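Local coordinates for alcohol dehydrogenase, zinc-containing (Thermotoga maritima, PDB 1VJ0), which is a zinc-containing alcohol dehydrogenase of the medium-chain family, with one catalytic-type and one structural-type zinc site, at the interface of chains A and B. Residues are numbered along the deposited sequence; one frame, centred on the assembly and turned at random. Chains: chain A/B, alcohol dehydrogenase, zinc-containing.

The interface of chains A and B. Residues chain A 117, 126, 325; chain B 290, 317-318.
Helix 116-119 and the 3-10 helix 124-126 of chain A, together with the loop at A:Trp325, meet two loops of chain B, the turn at B:Arg290 between strands 288-289 and 292-296 and the bend at B:Lys317 and B:Asn318 ahead of strand 320-323. A:Trp117 meets the B:Arg290 backbone edge-on: its indole NE1 gives a hydrogen bond of 3.1 Å to the carbonyl O, nearly straight at the hydrogen (167°). The oxygen lies almost in the ring plane, whereas the donor sits well above the carbonyl plane. Tryptophan suits the place because its wide ring carries one N-H at the rim; a phenylalanine here, lacking the indole N-H, would probably leave the B:Arg290 carbonyl without its hydrogen-bond donor. The B:Arg290 side chain, bent at chi3 (88°), carries its guanidinium across A:Leu126 to A:Trp325. There NH2 lies over one face of the five-membered ring, 3.3 Å from its centroid, a cation-pi contact in which the guanidinium is steeply inclined to the indole (64°) and points a nitrogen at it. On the other branch, NH1 reaches a water, 3.2 Å away, which also bonds to the backbone O of A:Leu126. Methyl CD2 of A:Leu126 covers the centre of one guanidinium face and touches CB of B:Asn318 at 3.6 Å, so a branched apolar side chain serves both neighbours. B:Asn318, with a left-handed backbone that asparagine tolerates well, accepts from the backbone N of A:Trp325 through its amide OD1 at 2.8 Å. The patch and its two-fold twin form part of the A-B interface, where the segment bearing the structural-type zinc cysteines A:Cys112, A:Cys115, A:Cys118 and A:Cys127 leans on the zinc-binding-dehydrogenase region of chain B.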
loop_
_atom_site.group_PDB
_atom_site.type_symbol
_atom_site.label_atom_id
_atom_site.label_comp_id
_atom_site.label_asym_id
_atom_site.label_seq_id
_atom_site.Cartn_x
_atom_site.Cartn_y
_atom_site.Cartn_z
ATOM N N TRP A 117 -16.598 10.385 3.558
ATOM C CA TRP A 117 -16.099 9.500 2.531
ATOM C C TRP A 117 -15.452 10.254 1.386
ATOM O O TRP A 117 -14.405 9.794 0.873
ATOM C CB TRP A 117 -17.171 8.540 2.041
ATOM C CG TRP A 117 -17.557 7.507 3.047
ATOM C CD1 TRP A 117 -16.949 6.307 3.284
ATOM C CD2 TRP A 117 -18.636 7.589 3.982
ATOM N NE1 TRP A 117 -17.603 5.633 4.290
ATOM C CE2 TRP A 117 -18.648 6.382 4.725
ATOM C CE3 TRP A 117 -19.625 8.558 4.253
ATOM C CZ2 TRP A 117 -19.570 6.134 5.747
ATOM C CZ3 TRP A 117 -20.548 8.297 5.289
ATOM C CH2 TRP A 117 -20.527 7.093 5.976
ATOM N N LEU A 126 -18.463 5.600 -1.903
ATOM C CA LEU A 126 -19.283 5.360 -0.685
ATOM C C LEU A 126 -20.090 6.578 -0.150
ATOM O O LEU A 126 -20.735 6.506 0.897
ATOM C CB LEU A 126 -18.449 4.758 0.457
ATOM C CG LEU A 126 -17.666 3.492 0.126
ATOM C CD1 LEU A 126 -16.795 2.993 1.262
ATOM C CD2 LEU A 126 -18.602 2.443 -0.360
ATOM N N TRP A 325 -18.208 -1.808 -4.247
ATOM C CA TRP A 325 -19.375 -0.998 -4.485
ATOM C C TRP A 325 -19.077 0.031 -5.599
ATOM O O TRP A 325 -18.250 0.928 -5.405
ATOM C CB TRP A 325 -19.820 -0.266 -3.210
ATOM C CG TRP A 325 -21.089 0.480 -3.449
ATOM C CD1 TRP A 325 -21.301 1.834 -3.400
ATOM C CD2 TRP A 325 -22.314 -0.104 -3.796
ATOM N NE1 TRP A 325 -22.607 2.115 -3.703
ATOM C CE2 TRP A 325 -23.255 0.937 -3.947
ATOM C CE3 TRP A 325 -22.735 -1.438 -3.974
ATOM C CZ2 TRP A 325 -24.581 0.705 -4.303
ATOM C CZ3 TRP A 325 -24.054 -1.672 -4.362
ATOM C CH2 TRP A 325 -24.966 -0.594 -4.502
ATOM N N ARG B 290 -19.246 1.451 6.223
ATOM C CA ARG B 290 -18.965 1.296 4.819
ATOM C C ARG B 290 -17.494 1.652 4.557
ATOM O O ARG B 290 -17.014 2.722 4.994
ATOM C CB ARG B 290 -19.880 2.192 4.009
ATOM C CG ARG B 290 -21.296 1.829 4.102
ATOM C CD ARG B 290 -22.083 2.562 3.069
ATOM N NE ARG B 290 -22.160 1.875 1.786
ATOM C CZ ARG B 290 -22.448 2.487 0.650
ATOM N NH1 ARG B 290 -22.564 3.825 0.594
ATOM N NH2 ARG B 290 -22.591 1.775 -0.449
ATOM N N LYS B 317 -21.379 -2.661 1.583
ATOM C CA LYS B 317 -20.502 -2.049 2.544
ATOM C C LYS B 317 -19.085 -1.753 1.993
ATOM O O LYS B 317 -18.308 -1.007 2.616
ATOM C CB LYS B 317 -20.448 -2.990 3.777
ATOM C CG LYS B 317 -20.115 -2.384 5.041
ATOM C CD LYS B 317 -20.376 -3.383 6.217
ATOM C CE LYS B 317 -21.834 -3.315 6.734
ATOM N NZ LYS B 317 -21.948 -2.543 7.935
ATOM N N ASN B 318 -18.723 -2.343 0.834
ATOM C CA ASN B 318 -17.389 -2.221 0.298
ATOM C C ASN B 318 -16.423 -2.553 1.440
ATOM O O ASN B 318 -15.433 -1.891 1.625
ATOM C CB ASN B 318 -17.118 -0.827 -0.321
ATOM C CG ASN B 318 -15.939 -0.807 -1.333
ATOM O OD1 ASN B 318 -16.160 -0.848 -2.550
ATOM N ND2 ASN B 318 -14.695 -0.669 -0.839
HETATM O O HOH W 1 -21.955 5.761 3.038
#